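Local coordinates for CD38 molecule (Bos taurus, PDB 3KOU), which belongs to the ADP-ribosyl cyclase family of ecto-enzymes and holds the ligand 2NF, covalently bound, in a pocket between its two lobes, at residues A[84-89]-A[155-160]; A[149-154]-A[183-188]. All coordinates share one frame; numbering follows the deposited sequence.

Interaction 1: residues A[84-89]-A[155-160]. With 2NF ([[(2R,3S,4R,5R)-5-(6-aminopurin-9-yl)-3,4-dihydroxyoxolan-2-yl]methoxy-hydroxyphosphoryl] [(2R,3S,4R,5R)-5-(3-carbamoylpyridin-1-ium-1yl)- 3-fluoro-,4- hydroxyoxolan-2-yl]methyl phosphate), chain E; NAG (2-acetamido-2-deoxy-beta-D-glucopyranose), chain C.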
ATOM      1  N   GLN A  84     -12.411   0.460   3.550  1.00  9.17           N
ATOM      2  CA  GLN A  84     -11.022   0.699   3.137  1.00 10.24           C
ATOM      3  C   GLN A  84     -10.264   1.710   4.016  1.00 11.23           C
ATOM      4  O   GLN A  84     -10.802   2.743   4.420  1.00 12.87           O
ATOM      5  CB  GLN A  84     -11.010   1.143   1.675  1.00 13.93           C
ATOM      6  CG  GLN A  84      -9.643   1.134   0.992  1.00 12.84           C
ATOM      7  CD  GLN A  84      -9.788   1.218  -0.532  1.00 14.05           C
ATOM      8  OE1 GLN A  84     -10.834   0.864  -1.087  1.00 18.08           O
ATOM      9  NE2 GLN A  84      -8.745   1.659  -1.200  1.00  9.34           N
ATOM     10  N   VAL A  85      -9.001   1.412   4.285  1.00  7.18           N
ATOM     11  CA  VAL A  85      -8.150   2.240   5.136  1.00 12.43           C
ATOM     12  C   VAL A  85      -6.832   2.546   4.440  1.00 12.42           C
ATOM     13  O   VAL A  85      -6.137   1.633   3.993  1.00 11.95           O
ATOM     14  CB  VAL A  85      -7.852   1.536   6.474  1.00 11.51           C
ATOM     15  CG1 VAL A  85      -6.847   2.355   7.306  1.00  5.86           C
ATOM     16  CG2 VAL A  85      -9.162   1.297   7.226  1.00 15.40           C
ATOM     17  N   PHE A  86      -6.509   3.834   4.334  1.00  8.05           N
ATOM     18  CA  PHE A  86      -5.208   4.303   3.880  1.00 10.31           C
ATOM     19  C   PHE A  86      -4.362   4.664   5.107  1.00 11.35           C
ATOM     20  O   PHE A  86      -4.899   4.880   6.197  1.00  8.21           O
ATOM     21  CB  PHE A  86      -5.367   5.554   2.976  1.00  7.28           C
ATOM     22  CG  PHE A  86      -6.110   5.284   1.695  1.00 11.10           C
ATOM     23  CD1 PHE A  86      -5.439   4.843   0.561  1.00 11.57           C
ATOM     24  CD2 PHE A  86      -7.482   5.448   1.633  1.00 24.14           C
ATOM     25  CE1 PHE A  86      -6.130   4.583  -0.612  1.00 10.18           C
ATOM     26  CE2 PHE A  86      -8.178   5.194   0.454  1.00 27.87           C
ATOM     27  CZ  PHE A  86      -7.506   4.772  -0.660  1.00 14.55           C
ATOM     28  N   TRP A  87      -3.045   4.736   4.925  1.00  8.78           N
ATOM     29  CA  TRP A  87      -2.121   5.135   5.991  1.00 11.58           C
ATOM     30  C   TRP A  87      -0.871   5.783   5.396  1.00 11.94           C
ATOM     31  O   TRP A  87      -0.537   5.550   4.237  1.00 10.60           O
ATOM     32  CB  TRP A  87      -1.724   3.940   6.865  1.00  9.59           C
ATOM     33  CG  TRP A  87      -1.043   2.837   6.111  1.00  8.44           C
ATOM     34  CD1 TRP A  87      -1.637   1.750   5.530  1.00 13.13           C
ATOM     35  CD2 TRP A  87       0.356   2.705   5.867  1.00 14.26           C
ATOM     36  NE1 TRP A  87      -0.687   0.949   4.933  1.00 15.61           N
ATOM     37  CE2 TRP A  87       0.542   1.518   5.125  1.00 15.36           C
ATOM     38  CE3 TRP A  87       1.476   3.478   6.203  1.00 15.07           C
ATOM     39  CZ2 TRP A  87       1.794   1.087   4.717  1.00 13.49           C
ATOM     40  CZ3 TRP A  87       2.714   3.042   5.795  1.00 15.61           C
ATOM     41  CH2 TRP A  87       2.865   1.856   5.064  1.00 18.83           C
ATOM     42  N   SER A  88      -0.197   6.620   6.182  1.00  8.48           N
ATOM     43  CA  SER A  88       1.076   7.218   5.762  1.00  9.84           C
ATOM     44  C   SER A  88       1.859   7.575   7.031  1.00 10.04           C
ATOM     45  O   SER A  88       1.366   8.347   7.852  1.00 11.43           O
ATOM     46  CB  SER A  88       0.802   8.476   4.907  1.00  9.44           C
ATOM     47  OG  SER A  88       1.948   8.859   4.144  1.00 10.10           O
ATOM     48  N   LYS A  89       3.037   6.961   7.210  1.00 11.95           N
ATOM     49  CA  LYS A  89       3.896   7.195   8.374  1.00 11.97           C
ATOM     50  C   LYS A  89       3.285   6.630   9.649  1.00 14.48           C
ATOM     51  O   LYS A  89       3.693   7.005  10.751  1.00 16.02           O
ATOM     52  CB  LYS A  89       4.184   8.697   8.592  1.00 17.14           C
ATOM     53  CG  LYS A  89       4.274   9.544   7.334  1.00 21.89           C
ATOM     54  CD  LYS A  89       5.481   9.175   6.502  1.00 22.43           C
ATOM     55  CE  LYS A  89       5.564  10.072   5.259  1.00 24.00           C
ATOM     56  NZ  LYS A  89       6.666   9.615   4.371  1.00 22.35           N
ATOM     57  N   GLU A 155      -2.183   2.641  -6.720  1.00 11.75           N
ATOM     58  CA  GLU A 155      -3.065   3.392  -7.604  1.00 13.44           C
ATOM     59  C   GLU A 155      -4.397   2.679  -7.843  1.00 12.63           C
ATOM     60  O   GLU A 155      -5.453   3.300  -7.762  1.00  9.96           O
ATOM     61  CB  GLU A 155      -2.384   3.749  -8.941  1.00  8.59           C
ATOM     62  CG  GLU A 155      -3.371   4.341  -9.936  1.00 12.21           C
ATOM     63  CD  GLU A 155      -2.730   4.781 -11.241  1.00 34.33           C
ATOM     64  OE1 GLU A 155      -1.572   4.404 -11.509  1.00 28.22           O
ATOM     65  OE2 GLU A 155      -3.393   5.507 -12.010  1.00 36.18           O
ATOM     66  N   ARG A 156      -4.357   1.379  -8.134  1.00  9.35           N
ATOM     67  CA  ARG A 156      -5.586   0.631  -8.365  1.00  9.46           C
ATOM     68  C   ARG A 156      -6.465   0.572  -7.116  1.00 12.20           C
ATOM     69  O   ARG A 156      -7.676   0.723  -7.218  1.00 11.29           O
ATOM     70  CB  ARG A 156      -5.304  -0.778  -8.909  1.00 11.03           C
ATOM     71  CG  ARG A 156      -4.463  -0.793 -10.179  1.00 19.19           C
ATOM     72  CD  ARG A 156      -5.321  -0.526 -11.418  1.00 27.05           C
ATOM     73  NE  ARG A 156      -6.423  -1.484 -11.516  1.00 33.81           N
ATOM     74  CZ  ARG A 156      -6.396  -2.590 -12.258  1.00 24.71           C
ATOM     75  NH1 ARG A 156      -5.322  -2.885 -12.977  1.00 28.39           N
ATOM     76  NH2 ARG A 156      -7.444  -3.407 -12.281  1.00 28.30           N
ATOM     77  N   PHE A 157      -5.847   0.352  -5.953  1.00 10.09           N
ATOM     78  CA  PHE A 157      -6.519   0.379  -4.640  1.00 11.04           C
ATOM     79  C   PHE A 157      -7.289   1.706  -4.447  1.00  9.66           C
ATOM     80  O   PHE A 157      -8.492   1.720  -4.081  1.00 11.37           O
ATOM     81  CB  PHE A 157      -5.406   0.208  -3.590  1.00  9.64           C
ATOM     82  CG  PHE A 157      -5.845   0.163  -2.141  1.00 10.06           C
ATOM     83  CD1 PHE A 157      -6.604  -0.880  -1.640  1.00 11.13           C
ATOM     84  CD2 PHE A 157      -5.374   1.123  -1.251  1.00  9.69           C
ATOM     85  CE1 PHE A 157      -6.940  -0.935  -0.276  1.00 11.32           C
ATOM     86  CE2 PHE A 157      -5.692   1.073   0.114  1.00  9.36           C
ATOM     87  CZ  PHE A 157      -6.467   0.041   0.604  1.00  9.20           C
ATOM     88  N   ALA A 158      -6.617   2.815  -4.743  1.00  8.72           N
ATOM     89  CA  ALA A 158      -7.247   4.134  -4.637  1.00  7.94           C
ATOM     90  C   ALA A 158      -8.391   4.321  -5.648  1.00 11.29           C
ATOM     91  O   ALA A 158      -9.455   4.868  -5.321  1.00 10.26           O
ATOM     92  CB  ALA A 158      -6.171   5.259  -4.795  1.00  7.48           C
ATOM     93  N   GLU A 159      -8.179   3.881  -6.884  1.00  9.63           N
ATOM     94  CA  GLU A 159      -9.206   4.039  -7.925  1.00 13.59           C
ATOM     95  C   GLU A 159     -10.469   3.226  -7.633  1.00 18.70           C
ATOM     96  O   GLU A 159     -11.578   3.606  -8.033  1.00 15.06           O
ATOM     97  CB  GLU A 159      -8.655   3.686  -9.314  1.00 16.04           C
ATOM     98  CG  GLU A 159      -7.599   4.661  -9.814  1.00 22.11           C
ATOM     99  CD  GLU A 159      -6.832   4.176 -11.044  1.00 29.48           C
ATOM    100  OE1 GLU A 159      -6.947   2.991 -11.421  1.00 25.21           O
ATOM    101  OE2 GLU A 159      -6.104   4.999 -11.637  1.00 37.63           O
ATOM    102  N   SER A 160     -10.320   2.116  -6.918  1.00 12.07           N
ATOM    103  CA  SER A 160     -11.468   1.246  -6.700  1.00 13.67           C
ATOM    104  C   SER A 160     -12.258   1.549  -5.420  1.00 11.57           C
ATOM    105  O   SER A 160     -13.363   1.032  -5.238  1.00 16.35           O
ATOM    106  CB  SER A 160     -11.060  -0.231  -6.783  1.00 17.37           C
ATOM    107  OG  SER A 160     -10.191  -0.567  -5.733  1.00 18.96           O
TER
HETATM  108  C1D 2NF E 503      -0.598   2.994  -0.406  1.00 12.31           C
HETATM  109  C2D 2NF E 503      -1.461   2.564   0.765  1.00  9.94           C
HETATM  110  F2D 2NF E 503      -2.687   2.180   0.534  1.00 12.54           F
HETATM  111  C3D 2NF E 503      -1.135   3.539   1.871  1.00 11.30           C
HETATM  112  O3D 2NF E 503      -2.267   4.144   2.334  1.00 12.85           O
HETATM  113  O4D 2NF E 503       0.394   3.822   0.147  1.00 14.83           O
HETATM  114  C4D 2NF E 503       0.048   4.363   1.347  1.00  8.92           C
HETATM  115  C5D 2NF E 503       1.229   4.524   2.259  1.00 19.27           C
HETATM  116  O5D 2NF E 503       2.536   4.674   1.729  1.00 16.08           O
HETATM  117  PN  2NF E 503       3.228   6.018   2.056  1.00 14.98           P
HETATM  118  O1N 2NF E 503       2.136   6.946   2.042  1.00 12.60           O
HETATM  119  O2N 2NF E 503       4.276   6.211   1.163  1.00 16.37           O
HETATM  120  O3  2NF E 503       3.649   5.853   3.540  1.00 14.83           O
HETATM  121  PA  2NF E 503       5.092   5.829   4.151  1.00 22.14           P
HETATM  122  O1A 2NF E 503       5.747   6.973   3.774  1.00 24.91           O
HETATM  123  O2A 2NF E 503       5.691   4.683   3.519  1.00 35.72           O
HETATM  124  O5B 2NF E 503       4.964   5.684   5.572  1.00 16.11           O
HETATM  125  C1  NAG C   1       4.891   8.941  14.030  1.00 21.79           C
HETATM  126  C2  NAG C   1       4.511   7.593  14.662  1.00 23.06           C
HETATM  127  C3  NAG C   1       5.688   7.072  15.506  1.00 23.57           C
HETATM  128  C4  NAG C   1       7.046   7.151  14.796  1.00 29.50           C
HETATM  129  C5  NAG C   1       7.217   8.530  14.166  1.00 24.77           C
HETATM  130  C6  NAG C   1       8.503   8.661  13.330  1.00 31.98           C
HETATM  131  C7  NAG C   1       2.125   7.222  15.122  1.00 28.10           C
HETATM  132  C8  NAG C   1       0.957   7.596  15.981  1.00 31.55           C
HETATM  133  N2  NAG C   1       3.318   7.712  15.508  1.00 18.95           N
HETATM  134  O3  NAG C   1       5.425   5.759  15.961  1.00 30.61           O
HETATM  135  O4  NAG C   1       8.107   6.908  15.734  1.00 39.05           O
HETATM  136  O5  NAG C   1       6.107   8.766  13.315  1.00 25.52           O
HETATM  137  O6  NAG C   1       8.586   7.614  12.382  1.00 25.33           O
HETATM  138  O7  NAG C   1       1.969   6.498  14.134  1.00 26.36           O
HETATM  139  O   HOH W   1     -11.233  -0.724  -3.284  1.00 27.62           O

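Interaction 2: residues A[149-154]-A[183-188]. With 2NF ([[(2R,3S,4R,5R)-5-(6-aminopurin-9-yl)-3,4-dihydroxyoxolan-2-yl]methoxy-hydroxyphosphoryl] [(2R,3S,4R,5R)-5-(3-carbamoylpyridin-1-ium-1yl)- 3-fluoro-,4- hydroxyoxolan-2-yl]methyl phosphate), chain E.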
ATOM      1  N   PHE A 149       5.820  -2.077  -8.327  1.00  8.25           N
ATOM      2  CA  PHE A 149       4.708  -2.875  -7.808  1.00 11.89           C
ATOM      3  C   PHE A 149       3.876  -2.081  -6.799  1.00  9.69           C
ATOM      4  O   PHE A 149       2.650  -2.014  -6.906  1.00  9.03           O
ATOM      5  CB  PHE A 149       5.211  -4.180  -7.152  1.00  6.84           C
ATOM      6  CG  PHE A 149       4.133  -4.941  -6.420  1.00 10.18           C
ATOM      7  CD1 PHE A 149       3.345  -5.879  -7.091  1.00 12.41           C
ATOM      8  CD2 PHE A 149       3.908  -4.723  -5.070  1.00  9.62           C
ATOM      9  CE1 PHE A 149       2.337  -6.590  -6.411  1.00  8.82           C
ATOM     10  CE2 PHE A 149       2.901  -5.444  -4.371  1.00  7.51           C
ATOM     11  CZ  PHE A 149       2.131  -6.379  -5.060  1.00  6.77           C
ATOM     12  N   TRP A 150       4.524  -1.481  -5.813  1.00  9.22           N
ATOM     13  CA  TRP A 150       3.753  -0.829  -4.766  1.00 10.52           C
ATOM     14  C   TRP A 150       3.026   0.396  -5.332  1.00 15.48           C
ATOM     15  O   TRP A 150       1.903   0.680  -4.959  1.00 10.39           O
ATOM     16  CB  TRP A 150       4.609  -0.526  -3.523  1.00 10.29           C
ATOM     17  CG  TRP A 150       4.856  -1.783  -2.706  1.00  9.34           C
ATOM     18  CD1 TRP A 150       6.035  -2.446  -2.570  1.00 11.34           C
ATOM     19  CD2 TRP A 150       3.879  -2.551  -1.969  1.00 10.86           C
ATOM     20  NE1 TRP A 150       5.866  -3.563  -1.789  1.00 13.40           N
ATOM     21  CE2 TRP A 150       4.556  -3.646  -1.400  1.00 13.53           C
ATOM     22  CE3 TRP A 150       2.510  -2.396  -1.716  1.00 12.21           C
ATOM     23  CZ2 TRP A 150       3.913  -4.589  -0.596  1.00 10.48           C
ATOM     24  CZ3 TRP A 150       1.874  -3.326  -0.930  1.00  8.73           C
ATOM     25  CH2 TRP A 150       2.570  -4.419  -0.385  1.00  9.10           C
ATOM     26  N   GLU A 151       3.593   1.030  -6.303  1.00 14.64           N
ATOM     27  CA  GLU A 151       2.956   2.156  -6.913  1.00 12.65           C
ATOM     28  C   GLU A 151       1.720   1.818  -7.729  1.00 13.88           C
ATOM     29  O   GLU A 151       0.751   2.480  -7.648  1.00 11.82           O
ATOM     30  CB  GLU A 151       3.915   2.919  -7.757  1.00 21.94           C
ATOM     31  CG  GLU A 151       5.024   3.413  -6.912  1.00 37.22           C
ATOM     32  CD  GLU A 151       5.458   4.763  -7.273  1.00 60.64           C
ATOM     33  OE1 GLU A 151       5.110   5.700  -6.539  1.00 62.82           O
ATOM     34  OE2 GLU A 151       6.162   4.885  -8.293  1.00 73.08           O
ATOM     35  N   VAL A 152       1.822   0.856  -8.516  1.00  7.33           N
ATOM     36  CA  VAL A 152       0.684   0.508  -9.351  1.00  9.97           C
ATOM     37  C   VAL A 152      -0.420  -0.163  -8.515  1.00  8.18           C
ATOM     38  O   VAL A 152      -1.608   0.058  -8.775  1.00  8.37           O
ATOM     39  CB  VAL A 152       1.082  -0.334 -10.604  1.00 18.21           C
ATOM     40  CG1 VAL A 152       1.688  -1.673 -10.216  1.00 15.88           C
ATOM     41  CG2 VAL A 152      -0.130  -0.545 -11.491  1.00 27.46           C
ATOM     42  N   LEU A 153      -0.034  -0.975  -7.520  1.00  8.26           N
ATOM     43  CA  LEU A 153      -1.029  -1.587  -6.620  1.00  9.00           C
ATOM     44  C   LEU A 153      -1.774  -0.493  -5.851  1.00  8.91           C
ATOM     45  O   LEU A 153      -3.023  -0.521  -5.752  1.00  6.30           O
ATOM     46  CB  LEU A 153      -0.410  -2.603  -5.635  1.00  9.91           C
ATOM     47  CG  LEU A 153      -1.443  -3.591  -5.048  1.00  8.15           C
ATOM     48  CD1 LEU A 153      -1.886  -4.614  -6.126  1.00  9.54           C
ATOM     49  CD2 LEU A 153      -0.906  -4.308  -3.792  1.00 10.10           C
ATOM     50  N   SER A 154      -1.011   0.482  -5.356  1.00  9.06           N
ATOM     51  CA  SER A 154      -1.562   1.618  -4.618  1.00  6.70           C
ATOM     52  C   SER A 154      -2.519   2.436  -5.453  1.00 10.25           C
ATOM     53  O   SER A 154      -3.557   2.887  -4.957  1.00  8.70           O
ATOM     54  CB  SER A 154      -0.434   2.519  -4.095  1.00  5.84           C
ATOM     55  OG  SER A 154       0.336   1.848  -3.086  1.00  8.86           O
ATOM     56  N   PHE A 183       0.800   7.953  -0.440  1.00 14.39           N
ATOM     57  CA  PHE A 183      -0.542   8.447  -0.156  1.00 15.57           C
ATOM     58  C   PHE A 183      -0.758   9.794  -0.847  1.00 14.23           C
ATOM     59  O   PHE A 183      -1.814  10.031  -1.443  1.00 13.63           O
ATOM     60  CB  PHE A 183      -0.817   8.561   1.358  1.00  9.33           C
ATOM     61  CG  PHE A 183      -2.174   9.175   1.673  1.00 10.41           C
ATOM     62  CD1 PHE A 183      -3.336   8.484   1.389  1.00  8.66           C
ATOM     63  CD2 PHE A 183      -2.270  10.456   2.195  1.00 11.18           C
ATOM     64  CE1 PHE A 183      -4.587   9.036   1.634  1.00 11.84           C
ATOM     65  CE2 PHE A 183      -3.532  11.041   2.427  1.00  8.10           C
ATOM     66  CZ  PHE A 183      -4.682  10.311   2.166  1.00 11.56           C
ATOM     67  N   GLY A 184       0.245  10.662  -0.792  1.00 10.62           N
ATOM     68  CA  GLY A 184       0.088  12.015  -1.328  1.00 10.38           C
ATOM     69  C   GLY A 184       0.225  12.088  -2.845  1.00 12.33           C
ATOM     70  O   GLY A 184      -0.450  12.881  -3.500  1.00 11.24           O
ATOM     71  N   ARG A 185       1.084  11.246  -3.410  1.00 17.99           N
ATOM     72  CA  ARG A 185       1.401  11.295  -4.841  1.00 18.08           C
ATOM     73  C   ARG A 185       0.493  10.447  -5.681  1.00 19.34           C
ATOM     74  O   ARG A 185       0.218  10.764  -6.824  1.00 14.61           O
ATOM     75  CB  ARG A 185       2.808  10.760  -5.101  1.00 19.20           C
ATOM     76  CG  ARG A 185       3.929  11.738  -4.893  1.00 29.62           C
ATOM     77  CD  ARG A 185       5.230  11.157  -5.435  1.00 28.89           C
ATOM     78  NE  ARG A 185       5.598   9.904  -4.770  1.00 31.67           N
ATOM     79  CZ  ARG A 185       5.512   8.705  -5.333  1.00 29.27           C
ATOM     80  NH1 ARG A 185       5.062   8.580  -6.579  1.00 23.28           N
ATOM     81  NH2 ARG A 185       5.872   7.630  -4.649  1.00 32.94           N
ATOM     82  N   VAL A 186       0.075   9.322  -5.134  1.00 12.27           N
ATOM     83  CA  VAL A 186      -0.524   8.291  -5.956  1.00 11.07           C
ATOM     84  C   VAL A 186      -1.950   8.032  -5.510  1.00 11.67           C
ATOM     85  O   VAL A 186      -2.848   7.874  -6.343  1.00 12.57           O
ATOM     86  CB  VAL A 186       0.288   6.991  -5.846  1.00 14.52           C
ATOM     87  CG1 VAL A 186      -0.427   5.836  -6.547  1.00 16.61           C
ATOM     88  CG2 VAL A 186       1.704   7.201  -6.408  1.00 19.16           C
ATOM     89  N   GLU A 187      -2.162   7.981  -4.197  1.00  8.51           N
ATOM     90  CA  GLU A 187      -3.461   7.541  -3.695  1.00  9.56           C
ATOM     91  C   GLU A 187      -4.523   8.628  -3.671  1.00  8.19           C
ATOM     92  O   GLU A 187      -5.546   8.496  -4.344  1.00 13.60           O
ATOM     93  CB  GLU A 187      -3.335   6.818  -2.349  1.00  9.72           C
ATOM     94  CG  GLU A 187      -2.609   5.493  -2.530  1.00  8.68           C
ATOM     95  CD  GLU A 187      -2.092   4.879  -1.255  1.00 11.41           C
ATOM     96  OE1 GLU A 187      -2.180   5.496  -0.179  1.00  9.75           O
ATOM     97  OE2 GLU A 187      -1.576   3.738  -1.351  1.00 11.87           O
ATOM     98  N   ALA A 188      -4.263   9.700  -2.928  1.00 10.16           N
ATOM     99  CA  ALA A 188      -5.205  10.813  -2.836  1.00  7.42           C
ATOM    100  C   ALA A 188      -5.601  11.367  -4.224  1.00 12.37           C
ATOM    101  O   ALA A 188      -6.778  11.591  -4.490  1.00 14.45           O
ATOM    102  CB  ALA A 188      -4.643  11.917  -1.904  1.00 14.43           C
TER
HETATM  103  C1D 2NF E 503      -0.598   2.994  -0.406  1.00 12.31           C
HETATM  104  C2D 2NF E 503      -1.461   2.564   0.765  1.00  9.94           C
HETATM  105  F2D 2NF E 503      -2.687   2.180   0.534  1.00 12.54           F
HETATM  106  C3D 2NF E 503      -1.135   3.539   1.871  1.00 11.30           C
HETATM  107  O3D 2NF E 503      -2.267   4.144   2.334  1.00 12.85           O
HETATM  108  O4D 2NF E 503       0.394   3.822   0.147  1.00 14.83           O
HETATM  109  C4D 2NF E 503       0.048   4.363   1.347  1.00  8.92           C
HETATM  110  C5D 2NF E 503       1.229   4.524   2.259  1.00 19.27           C
HETATM  111  O5D 2NF E 503       2.536   4.674   1.729  1.00 16.08           O
HETATM  112  PN  2NF E 503       3.228   6.018   2.056  1.00 14.98           P
HETATM  113  O1N 2NF E 503       2.136   6.946   2.042  1.00 12.60           O
HETATM  114  O2N 2NF E 503       4.276   6.211   1.163  1.00 16.37           O
HETATM  115  O3  2NF E 503       3.649   5.853   3.540  1.00 14.83           O
HETATM  116  PA  2NF E 503       5.092   5.829   4.151  1.00 22.14           P
HETATM  117  O1A 2NF E 503       5.747   6.973   3.774  1.00 24.91           O
HETATM  118  O2A 2NF E 503       5.691   4.683   3.519  1.00 35.72           O
HETATM  119  O5B 2NF E 503       4.964   5.684   5.572  1.00 16.11           O

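Interaction 1: residues A[84-89]-A[155-160]
With CG of Gln-84 anti to the backbone N (chi1 -167°) and the chain extended beyond it, the carboxamide reaches the ring of Phe-157, whose first torsion places CG trans to N and carries the ring off helix 155-160 toward the strand. Strand and helix send these groups at each other, and NE2 of Gln-84 lies 3.1 Å above the Phe-157 ring plane, over its centre, with the amide plane tilted 39° to the ring. The same nitrogen donates a nearly straight hydrogen bond, 2.9 Å from Gln-84 NE2 to Phe-157 O; the acceptor is in the amide plane, whereas the donor stands above the carbonyl plane. A water that donates to Gln-84 OE1 and is also hydrogen-bonded to Ser-160 OG gives the amide a second link to the helix. Both of its polar atoms are thus engaged, which should fix the rotation of the amide.

Phe-86 meets the other ring as an offset edge-to-face pair: the edge of Phe-157 is directed at the face of Phe-86, with centroids 5.1 Å apart and planes at 63°. Ala-158 CA lies at the Phe-86 edge, 4.0 Å from Phe-86 CZ. Backbone bonds to strand 164-170 tie Gln-84 and Phe-86 into the parallel sheet.

Both segments continue to 2NF. Phe-157 CE2 comes 3.2 Å from 2NF F2D, while Trp-87 N donates to 2NF O3D at 2.8 Å. Ser-88 OG, Lys-89 N and Lys-89 NZ bind the diphosphate portion, and Asp-178 gives the lysine ammonium a second anionic partner. This edge strand of a four-stranded parallel sheet, packed against a long helix from the helical lobe, forms one wall of the ligand pocket of an ADP-ribosyl cyclase fold.

Interaction 2: residues A[149-154]-A[183-188]
A salt bridge joins Glu-151 to Arg-185 across the more open side of the contact. The arginine approaches end-on, and both terminal nitrogens grip one oxygen: Arg-185 NH2 is 2.8 Å and Arg-185 NH1 2.9 Å from Glu-151 OE1. That oxygen lies close to the guanidinium plane, and NH1 meets its syn lone pair. The carboxylate is nevertheless turned 55° from the guanidinium, and the N-H...O angles, 141° from NH1 and 146° from NH2, are bent, as expected when two donors converge on one atom. Arg-185 NE is held separately by Met-180 O, which helps to set the direction of the group.

Van der Waals packing comes from Val-186, whose two methyls divide the work. CG1 rests 3.7 Å from Glu-151 O and also reaches Ser-154 CB; CG2 lies against Glu-151 OE1. The short helix 182-187 has a wider pi-type turn at 183-187, marked by the bond from Ala-188 N to Phe-183 O. In this ADP-ribosyl cyclase fold it packs against helix 145-160, and the two together line one side of the ligand pocket.

Covalent attachment distinguishes Glu-187: its OE2 is bonded to 2NF C1D at 1.6 Å. Ser-154 OG sits beside this junction, 3.1 Å from 2NF C1D.

Hydrogen bonds orient the surrounding groups. Ser-154 OG donates to Trp-150 O at 2.7 Å, and the serine's backbone N reaches the same carbonyl from the opposite face of its plane. On the other helix, Phe-183 N donates to 2NF O1N.

From the N terminus, segment 84-89 comes first, followed by 149-154, then directly 155-160, and finally 183-188. Interaction 1 closes a loop with 65 residues between its segments, and interaction 2 one with 28; because the segments alternate, the loops cross instead of nesting. Helix 145-160 serves both: Glu-151 and Ser-154 meet helix 182-187, while Phe-157 and Ala-158 meet strand 85-88 and the residue before it. The two contacts, with centres about 7 Å apart, also touch directly: Ala-158 CB is 3.3 Å from Glu-187 O, and Phe-86 CD1 is 3.4 Å from Glu-187 OE1. Together they tie the long helix to the parallel sheet and the short helix around 2NF.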